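Local atomic coordinates of putative 2,5-diketo-D-gluconic acid reductase B (Sinorhizobium meliloti, PDB entry 3UP8), a protein that probably reduces small carbonyl compounds such as methylglyoxal and 2,5-diketo-D-gluconate with NADPH, as a member of the aldo/keto reductase family. Residues R197-A208 with L239-L248. Sequence-based numbering, arbitrary orientation.
Sequences RRLGMSLTSYYA and LVQQQDVIVL
Four backbone hydrogen bonds join Leu203 and Ser205 to Asp244, Ile246 and Leu248, setting strand 202-206 beside strand 245-249, the last two strands of the eight-stranded TIM barrel. Leu203 N donates to Asp244 O (3.0 Å) and Ile246 N to Leu203 O; Ser205 N then donates to Ile246 O (2.7 Å) and Leu248 N to Ser205 O. Leu203 thereby pairs with Val245, Thr204 with Ile246 and Ser205 with Val247, all parallel, the strand directions 23° apart.

The salt bridge and a hydrogen bond beside it lie where helix 190-199 ends and the turn from Gln242 to Val245 leads into strand 245-249. Arg197, extended from CG to NE, presents one edge of its guanidinium: NE meets the anti lone pair of Asp244 OD2 in a salt bridge (2.9 Å), and NH2 reaches Gln243 O at 2.8 Å. Both acceptors lie near the guanidinium plane, whereas the carboxylate is turned 58° from it. An alanine in place of Asp244 would probably leave Arg197 NE without its charged mate and the guanidinium freer to swing about its bond to Gln243 O.

Apolar packing follows the two sheet faces. Thr204 CG2, anti to the backbone N, lies 3.8 Å from Leu248 CG, and the side chain of Leu248 lies about 5 Å from that of Lys95, predicted to lower the pKa of Tyr70, the probable proton donor. On the Leu203 and Ser205 face, Ala208 CB touches Leu239 CD1 (3.5 Å) and Val247 CG2.

Among hydroxyls and waters, Ser202 OG bonds to Ser29 and Thr178, Thr204 OG1 to Thr178, and Ser205 OG to Tyr183 O. Water 1 donates to Met201 O and, weakly, to Asp244 OD1; water 2 links Ser205 OG, Ala208 N and Leu248 O.

Main-chain bonding thus sets the strand register, while the ion pair ties the helix end to the turn.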
# COMPACT_ATOMS: atom_id res chain seq x y z
N ARG A 197 -15.47 1.07 -1.02
CA ARG A 197 -16.20 1.82 -2.04
C ARG A 197 -17.40 2.62 -1.50
O ARG A 197 -17.63 3.76 -1.91
CB ARG A 197 -16.62 0.88 -3.18
CG ARG A 197 -15.44 0.47 -4.07
CD ARG A 197 -15.78 -0.70 -4.96
NE ARG A 197 -14.64 -1.12 -5.78
CZ ARG A 197 -14.45 -2.37 -6.20
NH1 ARG A 197 -15.32 -3.31 -5.86
NH2 ARG A 197 -13.39 -2.69 -6.93
N ARG A 198 -18.13 2.04 -0.56
CA ARG A 198 -19.20 2.77 0.13
C ARG A 198 -18.66 3.98 0.92
O ARG A 198 -19.26 5.06 0.90
CB ARG A 198 -19.99 1.85 1.05
CG ARG A 198 -21.22 2.51 1.69
CD ARG A 198 -22.03 1.57 2.59
NE ARG A 198 -21.27 1.08 3.74
CZ ARG A 198 -21.04 1.78 4.85
NH1 ARG A 198 -21.50 3.02 4.99
NH2 ARG A 198 -20.34 1.23 5.83
N LEU A 199 -17.52 3.80 1.57
CA LEU A 199 -16.94 4.87 2.39
C LEU A 199 -16.07 5.84 1.59
O LEU A 199 -15.65 6.88 2.09
CB LEU A 199 -16.18 4.29 3.59
CG LEU A 199 -16.99 3.44 4.58
CD1 LEU A 199 -16.08 2.69 5.54
CD2 LEU A 199 -18.00 4.29 5.37
N GLY A 200 -15.81 5.50 0.33
CA GLY A 200 -15.03 6.37 -0.55
C GLY A 200 -13.53 6.22 -0.39
O GLY A 200 -12.77 7.01 -0.94
N MSE A 201 -13.09 5.22 0.37
CA MSE A 201 -11.65 4.99 0.47
C MSE A 201 -11.19 3.98 -0.57
O MSE A 201 -12.00 3.25 -1.12
CB MSE A 201 -11.25 4.59 1.88
CG MSE A 201 -11.74 3.24 2.34
SE MSE A 201 -11.35 2.98 4.26
CE MSE A 201 -12.66 4.17 5.02
N SER A 202 -9.89 3.96 -0.84
CA SER A 202 -9.28 2.92 -1.65
C SER A 202 -8.80 1.76 -0.79
O SER A 202 -8.85 1.79 0.45
CB SER A 202 -8.10 3.49 -2.45
OG SER A 202 -7.13 4.03 -1.56
N LEU A 203 -8.36 0.71 -1.47
CA LEU A 203 -7.66 -0.38 -0.86
C LEU A 203 -6.23 -0.38 -1.41
O LEU A 203 -6.02 -0.36 -2.63
CB LEU A 203 -8.38 -1.68 -1.20
CG LEU A 203 -7.92 -2.97 -0.55
CD1 LEU A 203 -9.06 -3.98 -0.61
CD2 LEU A 203 -6.66 -3.50 -1.24
N THR A 204 -5.26 -0.38 -0.51
CA THR A 204 -3.90 -0.57 -0.93
C THR A 204 -3.44 -2.00 -0.65
O THR A 204 -3.47 -2.45 0.49
CB THR A 204 -2.95 0.44 -0.29
OG1 THR A 204 -3.37 1.76 -0.64
CG2 THR A 204 -1.51 0.21 -0.81
N SER A 205 -3.01 -2.69 -1.70
CA SER A 205 -2.58 -4.09 -1.61
C SER A 205 -1.11 -4.26 -1.27
O SER A 205 -0.25 -3.61 -1.88
CB SER A 205 -2.85 -4.78 -2.96
OG SER A 205 -2.09 -5.98 -3.06
N TYR A 206 -0.82 -5.13 -0.30
CA TYR A 206 0.53 -5.68 -0.13
C TYR A 206 0.50 -7.21 -0.30
O TYR A 206 -0.56 -7.84 -0.22
CB TYR A 206 1.21 -5.24 1.18
CG TYR A 206 0.60 -5.75 2.48
CD1 TYR A 206 0.87 -7.03 2.95
CD2 TYR A 206 -0.22 -4.92 3.26
CE1 TYR A 206 0.33 -7.50 4.15
CE2 TYR A 206 -0.77 -5.37 4.46
CZ TYR A 206 -0.48 -6.66 4.90
OH TYR A 206 -1.00 -7.13 6.09
N TYR A 207 1.69 -7.77 -0.54
CA TYR A 207 1.89 -9.22 -0.76
C TYR A 207 1.20 -9.73 -2.03
O TYR A 207 0.68 -10.85 -2.06
CB TYR A 207 1.45 -10.07 0.45
CG TYR A 207 2.59 -10.64 1.26
CD1 TYR A 207 2.60 -10.53 2.64
CD2 TYR A 207 3.66 -11.30 0.64
CE1 TYR A 207 3.66 -11.05 3.40
CE2 TYR A 207 4.72 -11.83 1.38
CZ TYR A 207 4.70 -11.69 2.77
OH TYR A 207 5.74 -12.17 3.53
N ALA A 208 1.20 -8.91 -3.07
CA ALA A 208 0.65 -9.29 -4.38
C ALA A 208 1.14 -10.66 -4.87
O ALA A 208 0.38 -11.40 -5.49
CB ALA A 208 0.98 -8.22 -5.41
N LEU A 239 -4.83 -6.86 -9.81
CA LEU A 239 -5.06 -5.88 -8.74
C LEU A 239 -5.35 -4.48 -9.28
O LEU A 239 -6.38 -3.88 -8.99
CB LEU A 239 -3.85 -5.86 -7.79
CG LEU A 239 -3.64 -7.19 -7.03
CD1 LEU A 239 -2.25 -7.24 -6.41
CD2 LEU A 239 -4.70 -7.36 -5.96
N VAL A 240 -4.44 -4.00 -10.12
CA VAL A 240 -4.42 -2.62 -10.57
C VAL A 240 -5.59 -2.33 -11.52
O VAL A 240 -6.04 -1.19 -11.64
CB VAL A 240 -3.02 -2.29 -11.13
CG1 VAL A 240 -2.99 -2.24 -12.67
CG2 VAL A 240 -2.47 -1.05 -10.48
N GLN A 241 -6.10 -3.39 -12.15
CA GLN A 241 -7.27 -3.29 -13.03
C GLN A 241 -8.59 -3.20 -12.25
O GLN A 241 -9.61 -2.79 -12.80
CB GLN A 241 -7.31 -4.49 -14.00
CG GLN A 241 -8.34 -4.37 -15.14
CD GLN A 241 -8.05 -5.36 -16.27
OE1 GLN A 241 -6.91 -5.49 -16.73
NE2 GLN A 241 -9.09 -6.03 -16.72
N GLN A 242 -8.57 -3.57 -10.97
CA GLN A 242 -9.77 -3.41 -10.14
C GLN A 242 -9.97 -1.96 -9.73
O GLN A 242 -8.99 -1.27 -9.36
CB GLN A 242 -9.66 -4.26 -8.89
CG GLN A 242 -9.90 -5.72 -9.11
CD GLN A 242 -9.64 -6.52 -7.86
OE1 GLN A 242 -10.37 -6.40 -6.87
NE2 GLN A 242 -8.63 -7.36 -7.91
N GLN A 243 -11.22 -1.51 -9.78
CA GLN A 243 -11.58 -0.16 -9.33
C GLN A 243 -11.13 0.04 -7.89
O GLN A 243 -11.36 -0.82 -7.04
CB GLN A 243 -13.09 0.09 -9.41
CG GLN A 243 -13.69 0.04 -10.83
CD GLN A 243 -12.95 0.93 -11.81
OE1 GLN A 243 -12.86 2.15 -11.63
NE2 GLN A 243 -12.41 0.33 -12.87
N ASP A 244 -10.49 1.18 -7.63
CA ASP A 244 -10.15 1.61 -6.26
C ASP A 244 -9.02 0.82 -5.60
O ASP A 244 -8.89 0.87 -4.37
CB ASP A 244 -11.38 1.59 -5.34
CG ASP A 244 -12.58 2.29 -5.96
OD1 ASP A 244 -12.53 3.52 -6.16
OD2 ASP A 244 -13.58 1.59 -6.24
N VAL A 245 -8.24 0.08 -6.39
CA VAL A 245 -7.17 -0.74 -5.82
C VAL A 245 -5.81 -0.20 -6.23
O VAL A 245 -5.58 0.12 -7.40
CB VAL A 245 -7.29 -2.23 -6.22
CG1 VAL A 245 -6.12 -3.05 -5.63
CG2 VAL A 245 -8.62 -2.79 -5.77
N ILE A 246 -4.93 -0.10 -5.24
CA ILE A 246 -3.56 0.32 -5.42
C ILE A 246 -2.73 -0.90 -5.06
O ILE A 246 -3.13 -1.69 -4.20
CB ILE A 246 -3.25 1.49 -4.44
CG1 ILE A 246 -4.16 2.68 -4.76
CG2 ILE A 246 -1.77 1.88 -4.47
CD1 ILE A 246 -4.71 3.39 -3.52
N VAL A 247 -1.57 -1.05 -5.71
CA VAL A 247 -0.71 -2.19 -5.42
C VAL A 247 0.73 -1.73 -5.08
O VAL A 247 1.28 -0.85 -5.72
CB VAL A 247 -0.75 -3.25 -6.59
CG1 VAL A 247 -0.27 -2.65 -7.91
CG2 VAL A 247 0.04 -4.49 -6.23
N LEU A 248 1.29 -2.33 -4.03
CA LEU A 248 2.69 -2.13 -3.65
C LEU A 248 3.52 -3.32 -4.13
O LEU A 248 3.13 -4.46 -3.97
CB LEU A 248 2.81 -2.01 -2.12
CG LEU A 248 2.08 -0.81 -1.50
CD1 LEU A 248 2.25 -0.83 0.02
CD2 LEU A 248 2.58 0.50 -2.09
O HOH W 1 -13.63 4.19 -3.23
O HOH W 2 1.13 -5.99 -3.33
O HOH W 3 3.93 -6.17 -1.26